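450aa long hypothetical fmu protein (Pyrococcus horikoshii, PDB 2YXL) probably methylates carbon 5 of cytidines in RNA, using S-adenosylmethionine as the methyl donor. Local coordinates at residues K29-A34 with M55-I60; E163-I168 with E174-S179; R178-R183 with E351-L356. One frame throughout, in Å; residues are numbered along the deposited sequence.

Contact 1 of 3, residues K29-A34 with M55-I60; sequences KPSQYA and MIFYDI
The Tyr58 hydroxyl donates to Gln32 in the one hydrogen bond between these segments, OH to OE1 at 3.2 Å. The geometry is that of a bond made from the flank: the angle at the carbonyl oxygen is 98°, the donor is tilted 34° from the carbonyl plane, and the oxygen lies at the edge of the phenol, near its plane. The bend at chi2 (89°) swings the amide round to the hydroxyl, while Gln32 CG, placed by chi1, itself lies 3.3 Å from Tyr58 OH. Beside this polar pair, Phe57 meets Ser31 with the outer end of its ring. Phe57 CZ is 3.7 Å from Ser31 CB, which lies in the ring plane at the edge, and 3.5 Å from the Ser31 carbonyl O, which approaches obliquely. Phe57 CD1 in turn sits 3.9 Å above the centre of the Tyr58 ring, covering one of its faces. The other polar groups are held from a second shell: Gln32 NE2 bonds to Asn349, and Ser31 OG to Glu351. The contact thus joins Ser31 and Gln32, at the N-terminal side of helix 32-41, to the long helix 47-75, with helix 12-24 packing on Phe57 through Ala21 and Ile22.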
loop_
_atom_site.group_PDB
_atom_site.type_symbol
_atom_site.label_atom_id
_atom_site.label_comp_id
_atom_site.label_asym_id
_atom_site.label_seq_id
_atom_site.Cartn_x
_atom_site.Cartn_y
_atom_site.Cartn_z
ATOM N N LYS A 29 4.144 4.553 -7.677
ATOM C CA LYS A 29 3.740 3.854 -6.462
ATOM C C LYS A 29 2.914 4.776 -5.563
ATOM O O LYS A 29 3.241 5.957 -5.432
ATOM C CB LYS A 29 4.964 3.322 -5.700
ATOM C CG LYS A 29 5.793 2.267 -6.444
ATOM C CD LYS A 29 4.995 0.994 -6.752
ATOM C CE LYS A 29 5.898 -0.079 -7.344
ATOM N NZ LYS A 29 5.138 -1.226 -7.923
ATOM N N PRO A 30 1.833 4.250 -4.949
ATOM C CA PRO A 30 1.322 2.885 -5.110
ATOM C C PRO A 30 0.701 2.673 -6.489
ATOM O O PRO A 30 0.215 3.629 -7.100
ATOM C CB PRO A 30 0.267 2.774 -4.009
ATOM C CG PRO A 30 -0.176 4.172 -3.764
ATOM C CD PRO A 30 1.025 5.031 -3.993
ATOM N N SER A 31 0.723 1.429 -6.961
ATOM C CA SER A 31 0.348 1.085 -8.339
ATOM C C SER A 31 -1.105 1.407 -8.732
ATOM O O SER A 31 -1.437 1.427 -9.919
ATOM C CB SER A 31 0.664 -0.386 -8.626
ATOM O OG SER A 31 -0.052 -1.244 -7.751
ATOM N N GLN A 32 -1.955 1.652 -7.737
ATOM C CA GLN A 32 -3.339 2.074 -7.968
ATOM C C GLN A 32 -3.413 3.352 -8.805
ATOM O O GLN A 32 -4.258 3.465 -9.694
ATOM C CB GLN A 32 -4.073 2.282 -6.638
ATOM C CG GLN A 32 -4.544 0.999 -5.956
ATOM C CD GLN A 32 -3.510 0.367 -5.019
ATOM O OE1 GLN A 32 -3.792 -0.647 -4.372
ATOM N NE2 GLN A 32 -2.319 0.960 -4.938
ATOM N N TYR A 33 -2.525 4.303 -8.510
ATOM C CA TYR A 33 -2.416 5.556 -9.264
ATOM C C TYR A 33 -2.080 5.294 -10.733
ATOM O O TYR A 33 -2.551 6.004 -11.624
ATOM C CB TYR A 33 -1.349 6.469 -8.649
ATOM C CG TYR A 33 -1.771 7.193 -7.387
ATOM C CD1 TYR A 33 -2.180 8.526 -7.430
ATOM C CD2 TYR A 33 -1.742 6.553 -6.147
ATOM C CE1 TYR A 33 -2.564 9.202 -6.271
ATOM C CE2 TYR A 33 -2.123 7.217 -4.981
ATOM C CZ TYR A 33 -2.533 8.541 -5.050
ATOM O OH TYR A 33 -2.910 9.203 -3.901
ATOM N N ALA A 34 -1.263 4.272 -10.971
ATOM C CA ALA A 34 -0.887 3.870 -12.322
ATOM C C ALA A 34 -2.063 3.234 -13.059
ATOM O O ALA A 34 -2.287 3.512 -14.241
ATOM C CB ALA A 34 0.297 2.917 -12.278
ATOM N N MET A 55 -9.008 -6.983 -12.032
ATOM C CA MET A 55 -8.736 -8.341 -11.570
ATOM C C MET A 55 -7.425 -8.875 -12.164
ATOM O O MET A 55 -6.602 -9.443 -11.444
ATOM C CB MET A 55 -9.926 -9.257 -11.899
ATOM C CG MET A 55 -9.764 -10.721 -11.491
ATOM S SD MET A 55 -8.829 -11.698 -12.694
ATOM C CE MET A 55 -10.016 -11.854 -14.036
ATOM N N ILE A 56 -7.237 -8.680 -13.469
ATOM C CA ILE A 56 -6.010 -9.103 -14.155
ATOM C C ILE A 56 -4.792 -8.336 -13.623
ATOM O O ILE A 56 -3.738 -8.928 -13.368
ATOM C CB ILE A 56 -6.135 -8.966 -15.700
ATOM C CG1 ILE A 56 -7.183 -9.953 -16.239
ATOM C CG2 ILE A 56 -4.779 -9.187 -16.391
ATOM C CD1 ILE A 56 -7.521 -9.778 -17.712
ATOM N N PHE A 57 -4.961 -7.027 -13.441
ATOM C CA PHE A 57 -3.929 -6.155 -12.882
ATOM C C PHE A 57 -3.357 -6.718 -11.581
ATOM O O PHE A 57 -2.143 -6.910 -11.465
ATOM C CB PHE A 57 -4.492 -4.742 -12.670
ATOM C CG PHE A 57 -3.500 -3.763 -12.105
ATOM C CD1 PHE A 57 -3.453 -3.513 -10.734
ATOM C CD2 PHE A 57 -2.622 -3.077 -12.943
ATOM C CE1 PHE A 57 -2.537 -2.602 -10.203
ATOM C CE2 PHE A 57 -1.704 -2.164 -12.424
ATOM C CZ PHE A 57 -1.664 -1.925 -11.048
ATOM N N TYR A 58 -4.230 -6.996 -10.617
ATOM C CA TYR A 58 -3.801 -7.536 -9.327
ATOM C C TYR A 58 -3.312 -8.981 -9.393
ATOM O O TYR A 58 -2.489 -9.392 -8.578
ATOM C CB TYR A 58 -4.902 -7.388 -8.267
ATOM C CG TYR A 58 -5.104 -5.963 -7.802
ATOM C CD1 TYR A 58 -6.325 -5.317 -7.990
ATOM C CD2 TYR A 58 -4.066 -5.254 -7.186
ATOM C CE1 TYR A 58 -6.516 -4.007 -7.568
ATOM C CE2 TYR A 58 -4.245 -3.940 -6.763
ATOM C CZ TYR A 58 -5.472 -3.324 -6.956
ATOM O OH TYR A 58 -5.663 -2.027 -6.539
ATOM N N ASP A 59 -3.818 -9.748 -10.353
ATOM C CA ASP A 59 -3.336 -11.107 -10.572
ATOM C C ASP A 59 -1.874 -11.090 -11.032
ATOM O O ASP A 59 -1.072 -11.917 -10.591
ATOM C CB ASP A 59 -4.217 -11.829 -11.597
ATOM C CG ASP A 59 -4.051 -13.336 -11.556
ATOM O OD1 ASP A 59 -4.232 -13.934 -10.478
ATOM O OD2 ASP A 59 -3.760 -13.931 -12.611
ATOM N N ILE A 60 -1.536 -10.142 -11.908
ATOM C CA ILE A 60 -0.162 -9.974 -12.384
ATOM C C ILE A 60 0.751 -9.498 -11.244
ATOM O O ILE A 60 1.832 -10.057 -11.035
ATOM C CB ILE A 60 -0.072 -9.005 -13.602
ATOM C CG1 ILE A 60 -0.817 -9.585 -14.813
ATOM C CG2 ILE A 60 1.387 -8.716 -13.961
ATOM C CD1 ILE A 60 -1.126 -8.585 -15.912
#

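Contact 2 of 3, residues E163-I168 with E174-S179; sequences ERVKGI and EDFFRS
Val165 meets two phenylalanines of the following helix with its two methyl groups, and those three buried residues make up the whole contact between the segments. CG1 lies 3.9 Å from Phe176 CD1, while CG2 lies 3.8 Å from Phe177 CZ; both methyls come at the rings obliquely. The CA atoms of Val165 and Phe176 are 8.6 Å apart, the shortest such separation here. The valine crosses Phe176 at about a right angle and faces Phe177 from the opposite direction. Different first torsions set the two rings nearly perpendicular, with Val165 against both: Phe176 has CG anti to its backbone nitrogen (chi1 170°), whereas Phe177 has CG beside its own (chi1 -76°). The result is a T-shaped pair, since Phe176 CD1 stands 3.8 Å above the centre of the Phe177 ring and Phe177 CD1 lies in the plane of Phe176. Tyr155 adds a nearly parallel ring to Phe177, and Ile392 touches Val165.

The other side of helix 173-181 is looser and polar. There Arg178 NH2 donates to Asp175 OD1 at 2.9 Å, nearly in the guanidinium plane but from above the carboxylate plane. Glu174 adds a long, weak ion pair, its OE1 3.6 Å from Arg178 NH1, and its CG lies against a face of the guanidinium. This arginine and Glu174 are exposed, as are Glu163 and Lys166 on the partner helix. Apolar residues turned inward and charged ones outward are the mark of an amphipathic helix pair, here helices 159-169 and 173-181 joined by a short connection, in the ferredoxin-like part of an RsmB/NOP-family protein.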
loop_
_atom_site.group_PDB
_atom_site.type_symbol
_atom_site.label_atom_id
_atom_site.label_comp_id
_atom_site.label_asym_id
_atom_site.label_seq_id
_atom_site.Cartn_x
_atom_site.Cartn_y
_atom_site.Cartn_z
ATOM N N GLU A 163 9.471 -18.365 4.384
ATOM C CA GLU A 163 10.280 -18.796 5.516
ATOM C C GLU A 163 10.217 -17.775 6.654
ATOM O O GLU A 163 9.999 -18.138 7.812
ATOM C CB GLU A 163 11.731 -19.020 5.070
ATOM C CG GLU A 163 12.502 -20.043 5.906
ATOM C CD GLU A 163 11.957 -21.462 5.763
ATOM O OE1 GLU A 163 11.861 -22.165 6.794
ATOM O OE2 GLU A 163 11.621 -21.870 4.628
ATOM N N ARG A 164 10.387 -16.501 6.306
ATOM C CA ARG A 164 10.378 -15.406 7.277
ATOM C C ARG A 164 9.022 -15.246 7.973
ATOM O O ARG A 164 8.972 -14.949 9.166
ATOM C CB ARG A 164 10.802 -14.097 6.599
ATOM C CG ARG A 164 11.269 -12.993 7.542
ATOM C CD ARG A 164 12.629 -13.296 8.158
ATOM N NE ARG A 164 13.166 -12.140 8.873
ATOM C CZ ARG A 164 14.060 -11.291 8.371
ATOM N NH1 ARG A 164 14.540 -11.461 7.143
ATOM N NH2 ARG A 164 14.484 -10.270 9.104
ATOM N N VAL A 165 7.931 -15.445 7.231
ATOM C CA VAL A 165 6.581 -15.419 7.805
ATOM C C VAL A 165 6.366 -16.610 8.749
ATOM O O VAL A 165 5.804 -16.448 9.837
ATOM C CB VAL A 165 5.474 -15.358 6.710
ATOM C CG1 VAL A 165 4.082 -15.495 7.321
ATOM C CG2 VAL A 165 5.564 -14.056 5.922
ATOM N N LYS A 166 6.835 -17.792 8.343
ATOM C CA LYS A 166 6.767 -18.994 9.190
ATOM C C LYS A 166 7.433 -18.806 10.553
ATOM O O LYS A 166 6.940 -19.313 11.560
ATOM C CB LYS A 166 7.357 -20.217 8.479
ATOM C CG LYS A 166 6.323 -21.088 7.779
ATOM C CD LYS A 166 6.977 -22.245 7.034
ATOM C CE LYS A 166 5.955 -23.011 6.199
ATOM N NZ LYS A 166 6.577 -24.089 5.376
ATOM N N GLY A 167 8.544 -18.071 10.575
ATOM C CA GLY A 167 9.244 -17.749 11.821
ATOM C C GLY A 167 8.478 -16.799 12.729
ATOM O O GLY A 167 8.810 -16.656 13.908
ATOM N N ILE A 168 7.452 -16.152 12.177
ATOM C CA ILE A 168 6.641 -15.184 12.917
ATOM C C ILE A 168 5.265 -15.750 13.287
ATOM O O ILE A 168 4.800 -15.559 14.410
ATOM C CB ILE A 168 6.486 -13.849 12.127
ATOM C CG1 ILE A 168 7.861 -13.245 11.819
ATOM C CG2 ILE A 168 5.622 -12.848 12.902
ATOM C CD1 ILE A 168 7.844 -12.115 10.809
ATOM N N GLU A 174 -0.253 -20.184 6.509
ATOM C CA GLU A 174 -1.146 -20.477 5.387
ATOM C C GLU A 174 -2.327 -19.503 5.328
ATOM O O GLU A 174 -2.660 -18.992 4.259
ATOM C CB GLU A 174 -1.637 -21.930 5.445
ATOM C CG GLU A 174 -2.397 -22.388 4.201
ATOM C CD GLU A 174 -2.696 -23.881 4.184
ATOM O OE1 GLU A 174 -2.721 -24.461 3.078
ATOM O OE2 GLU A 174 -2.908 -24.479 5.261
ATOM N N ASP A 175 -2.942 -19.243 6.481
ATOM C CA ASP A 175 -4.067 -18.311 6.577
ATOM C C ASP A 175 -3.673 -16.879 6.214
ATOM O O ASP A 175 -4.447 -16.165 5.563
ATOM C CB ASP A 175 -4.695 -18.355 7.973
ATOM C CG ASP A 175 -5.526 -19.605 8.204
ATOM O OD1 ASP A 175 -6.193 -20.071 7.253
ATOM O OD2 ASP A 175 -5.525 -20.115 9.344
ATOM N N PHE A 176 -2.472 -16.475 6.631
ATOM C CA PHE A 176 -1.928 -15.160 6.296
ATOM C C PHE A 176 -1.850 -14.966 4.788
ATOM O O PHE A 176 -2.328 -13.959 4.260
ATOM C CB PHE A 176 -0.543 -14.959 6.921
ATOM C CG PHE A 176 0.172 -13.726 6.430
ATOM C CD1 PHE A 176 1.116 -13.812 5.409
ATOM C CD2 PHE A 176 -0.105 -12.476 6.982
ATOM C CE1 PHE A 176 1.775 -12.675 4.947
ATOM C CE2 PHE A 176 0.549 -11.333 6.526
ATOM C CZ PHE A 176 1.493 -11.434 5.506
ATOM N N PHE A 177 -1.245 -15.932 4.101
ATOM C CA PHE A 177 -1.109 -15.848 2.652
ATOM C C PHE A 177 -2.448 -15.967 1.933
ATOM O O PHE A 177 -2.649 -15.330 0.907
ATOM C CB PHE A 177 -0.068 -16.838 2.119
ATOM C CG PHE A 177 1.350 -16.402 2.363
ATOM C CD1 PHE A 177 2.131 -17.030 3.328
ATOM C CD2 PHE A 177 1.896 -15.340 1.648
ATOM C CE1 PHE A 177 3.441 -16.619 3.565
ATOM C CE2 PHE A 177 3.201 -14.920 1.884
ATOM C CZ PHE A 177 3.977 -15.564 2.842
ATOM N N ARG A 178 -3.366 -16.751 2.490
ATOM C CA ARG A 178 -4.740 -16.785 1.989
ATOM C C ARG A 178 -5.395 -15.403 2.032
ATOM O O ARG A 178 -5.952 -14.952 1.031
ATOM C CB ARG A 178 -5.587 -17.821 2.736
ATOM C CG ARG A 178 -5.538 -19.206 2.103
ATOM C CD ARG A 178 -6.709 -20.069 2.546
ATOM N NE ARG A 178 -6.505 -20.628 3.882
ATOM C CZ ARG A 178 -6.101 -21.874 4.126
ATOM N NH1 ARG A 178 -5.855 -22.713 3.124
ATOM N NH2 ARG A 178 -5.945 -22.286 5.381
ATOM N N SER A 179 -5.298 -14.727 3.177
ATOM C CA SER A 179 -5.876 -13.389 3.335
ATOM C C SER A 179 -5.248 -12.308 2.444
ATOM O O SER A 179 -5.938 -11.373 2.041
ATOM C CB SER A 179 -5.848 -12.945 4.796
ATOM O OG SER A 179 -4.520 -12.740 5.246
#

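Contact 3 of 3, residues R178-R183 with E351-L356; sequences RSVNKR and ELRWRL
Arg353 presents the edge of its guanidinium to the C-terminal part of helix 173-181, where two consecutive residues each offer an oxygen. The straighter bond runs from NH2 to Asn181 OD1, 2.7 Å long with an N-H...O angle of 173° and the donor in the carbonyl plane. Amide and guanidinium planes are only 21° apart, so these flat groups meet nearly coplanar. NH1 bonds to the backbone O of Val180 at 3.1 Å; that oxygen lies in the guanidinium plane, but the nitrogen sits well above the carbonyl plane (52°), away from either lone-pair direction. Val180 CG2 adds a looser contact, 4.0 Å from NH1.

The arginine chain bends at chi3 on its way to these acceptors, and its CG rests 3.3 Å above the plane of the Trp354 ring, toward the rim. Further carbonyl oxygens fix the guanidinium's rotation: Pro350 O takes NE, Ile346 O shares NH1 and Leu156 O shares NH2, so every nitrogen of this buried group is bonded. Asn181 is itself positioned by its ND2, which donates to Tyr155 O. A leucine in place of Arg353 would probably leave Asn181 OD1 and the Val180 carbonyl without these donors.

This is a polar interface between two parts of the fold, an arginine of the methyltransferase part binding acceptors on a helix of the ferredoxin-like part. It ties helix 173-181 to the short helix 352-355, far away in sequence. Helix 159-169 touches Arg353 through Leu161, helix 47-75 does so through Lys62, and helix 433-436 meets Val180 through Pro433.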
loop_
_atom_site.group_PDB
_atom_site.type_symbol
_atom_site.label_atom_id
_atom_site.label_comp_id
_atom_site.label_asym_id
_atom_site.label_seq_id
_atom_site.Cartn_x
_atom_site.Cartn_y
_atom_site.Cartn_z
ATOM N N ARG A 178 -3.366 -16.751 2.490
ATOM C CA ARG A 178 -4.740 -16.785 1.989
ATOM C C ARG A 178 -5.395 -15.403 2.032
ATOM O O ARG A 178 -5.952 -14.952 1.031
ATOM C CB ARG A 178 -5.587 -17.821 2.736
ATOM C CG ARG A 178 -5.538 -19.206 2.103
ATOM C CD ARG A 178 -6.709 -20.069 2.546
ATOM N NE ARG A 178 -6.505 -20.628 3.882
ATOM C CZ ARG A 178 -6.101 -21.874 4.126
ATOM N NH1 ARG A 178 -5.855 -22.713 3.124
ATOM N NH2 ARG A 178 -5.945 -22.286 5.381
ATOM N N SER A 179 -5.298 -14.727 3.177
ATOM C CA SER A 179 -5.876 -13.389 3.335
ATOM C C SER A 179 -5.248 -12.308 2.444
ATOM O O SER A 179 -5.938 -11.373 2.041
ATOM C CB SER A 179 -5.848 -12.945 4.796
ATOM O OG SER A 179 -4.520 -12.740 5.246
ATOM N N VAL A 180 -3.955 -12.427 2.142
ATOM C CA VAL A 180 -3.304 -11.477 1.225
ATOM C C VAL A 180 -3.409 -11.908 -0.245
ATOM O O VAL A 180 -2.975 -11.184 -1.143
ATOM C CB VAL A 180 -1.822 -11.144 1.617
ATOM C CG1 VAL A 180 -1.753 -10.502 3.000
ATOM C CG2 VAL A 180 -0.921 -12.374 1.531
ATOM N N ASN A 181 -4.007 -13.076 -0.477
ATOM C CA ASN A 181 -4.238 -13.579 -1.835
ATOM C C ASN A 181 -5.673 -13.449 -2.345
ATOM O O ASN A 181 -5.917 -13.642 -3.536
ATOM C CB ASN A 181 -3.766 -15.032 -1.970
ATOM C CG ASN A 181 -2.251 -15.159 -1.981
ATOM O OD1 ASN A 181 -1.530 -14.177 -2.164
ATOM N ND2 ASN A 181 -1.761 -16.375 -1.774
ATOM N N LYS A 182 -6.611 -13.117 -1.457
ATOM C CA LYS A 182 -8.035 -13.078 -1.818
ATOM C C LYS A 182 -8.441 -11.850 -2.641
ATOM O O LYS A 182 -7.928 -10.746 -2.439
ATOM C CB LYS A 182 -8.959 -13.263 -0.593
ATOM C CG LYS A 182 -8.719 -12.315 0.585
ATOM C CD LYS A 182 -9.760 -12.521 1.698
ATOM C CE LYS A 182 -9.293 -11.982 3.060
ATOM N NZ LYS A 182 -9.040 -10.507 3.086
ATOM N N ARG A 183 -9.377 -12.079 -3.563
ATOM C CA ARG A 183 -9.911 -11.063 -4.475
ATOM C C ARG A 183 -11.435 -11.253 -4.633
ATOM O O ARG A 183 -11.855 -12.255 -5.221
ATOM C CB ARG A 183 -9.217 -11.176 -5.846
ATOM C CG ARG A 183 -9.083 -12.616 -6.379
ATOM C CD ARG A 183 -8.870 -12.666 -7.889
ATOM N NE ARG A 183 -8.850 -14.037 -8.407
ATOM C CZ ARG A 183 -8.385 -14.391 -9.606
ATOM N NH1 ARG A 183 -8.415 -15.663 -9.984
ATOM N NH2 ARG A 183 -7.885 -13.480 -10.431
ATOM N N GLU A 351 2.385 -6.717 -5.458
ATOM C CA GLU A 351 3.707 -6.808 -6.090
ATOM C C GLU A 351 4.882 -6.583 -5.131
ATOM O O GLU A 351 6.003 -7.011 -5.416
ATOM C CB GLU A 351 3.812 -5.879 -7.311
ATOM C CG GLU A 351 3.951 -4.390 -7.003
ATOM C CD GLU A 351 2.623 -3.671 -6.823
ATOM O OE1 GLU A 351 1.623 -4.304 -6.415
ATOM O OE2 GLU A 351 2.587 -2.452 -7.087
ATOM N N LEU A 352 4.614 -5.939 -3.994
ATOM C CA LEU A 352 5.645 -5.659 -2.992
ATOM C C LEU A 352 6.336 -6.912 -2.465
ATOM O O LEU A 352 7.531 -6.877 -2.149
ATOM C CB LEU A 352 5.089 -4.821 -1.833
ATOM C CG LEU A 352 4.803 -3.341 -2.121
ATOM C CD1 LEU A 352 4.355 -2.625 -0.861
ATOM C CD2 LEU A 352 6.011 -2.632 -2.727
ATOM N N ARG A 353 5.592 -8.015 -2.391
ATOM C CA ARG A 353 6.146 -9.292 -1.947
ATOM C C ARG A 353 7.329 -9.744 -2.812
ATOM O O ARG A 353 8.197 -10.478 -2.346
ATOM C CB ARG A 353 5.061 -10.375 -1.899
ATOM C CG ARG A 353 4.613 -10.892 -3.267
ATOM C CD ARG A 353 3.403 -11.798 -3.179
ATOM N NE ARG A 353 2.196 -11.084 -2.770
ATOM C CZ ARG A 353 1.037 -11.670 -2.478
ATOM N NH1 ARG A 353 -0.004 -10.932 -2.111
ATOM N NH2 ARG A 353 0.912 -12.992 -2.549
ATOM N N TRP A 354 7.359 -9.290 -4.064
ATOM C CA TRP A 354 8.421 -9.655 -4.998
ATOM C C TRP A 354 9.556 -8.629 -5.055
ATOM O O TRP A 354 10.691 -8.974 -5.379
ATOM C CB TRP A 354 7.842 -9.903 -6.396
ATOM C CG TRP A 354 6.816 -10.990 -6.405
ATOM C CD1 TRP A 354 5.463 -10.841 -6.531
ATOM C CD2 TRP A 354 7.051 -12.394 -6.245
ATOM N NE1 TRP A 354 4.845 -12.064 -6.474
ATOM C CE2 TRP A 354 5.793 -13.036 -6.297
ATOM C CE3 TRP A 354 8.202 -13.174 -6.070
ATOM C CZ2 TRP A 354 5.653 -14.421 -6.184
ATOM C CZ3 TRP A 354 8.062 -14.552 -5.956
ATOM C CH2 TRP A 354 6.794 -15.160 -6.013
ATOM N N ARG A 355 9.245 -7.376 -4.732
ATOM C CA ARG A 355 10.230 -6.292 -4.793
ATOM C C ARG A 355 11.025 -6.140 -3.495
ATOM O O ARG A 355 12.091 -5.525 -3.487
ATOM C CB ARG A 355 9.566 -4.957 -5.170
ATOM C CG ARG A 355 8.594 -5.040 -6.357
ATOM C CD ARG A 355 8.986 -4.097 -7.496
ATOM N NE ARG A 355 9.158 -2.705 -7.069
ATOM C CZ ARG A 355 9.623 -1.728 -7.848
ATOM N NH1 ARG A 355 9.742 -0.499 -7.362
ATOM N NH2 ARG A 355 9.969 -1.968 -9.110
ATOM N N LEU A 356 10.505 -6.711 -2.409
ATOM C CA LEU A 356 11.153 -6.645 -1.098
ATOM C C LEU A 356 12.433 -7.464 -0.991
ATOM O O LEU A 356 12.519 -8.577 -1.511
ATOM C CB LEU A 356 10.190 -7.070 0.014
ATOM C CG LEU A 356 9.471 -5.950 0.763
ATOM C CD1 LEU A 356 8.559 -6.537 1.829
ATOM C CD2 LEU A 356 10.478 -4.979 1.379
#

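Contacts 2 and 3 are buried and both use helix 173-181, sharing Arg178 and Ser179, yet their chemistry differs. Contact 2 joins chain neighbours by apolar packing alone, whereas contact 3 spans distant sequence, linking the ferredoxin-like and methyltransferase parts of the chain through a buried guanidinium. Contact 1, only partly buried, mixes one hydrogen bond with aromatic packing between N-terminal helices. It touches contact 3 directly: Lys29 NZ forms a salt bridge with Glu351 OE2 at 3.0 Å, so segment 351-356 has polar partners in both 29-34 and 178-183. Contacts 1 and 2 do not meet, their nearest atoms being about 11 Å apart, and contact 3 lies about 11 Å from each, centre to centre.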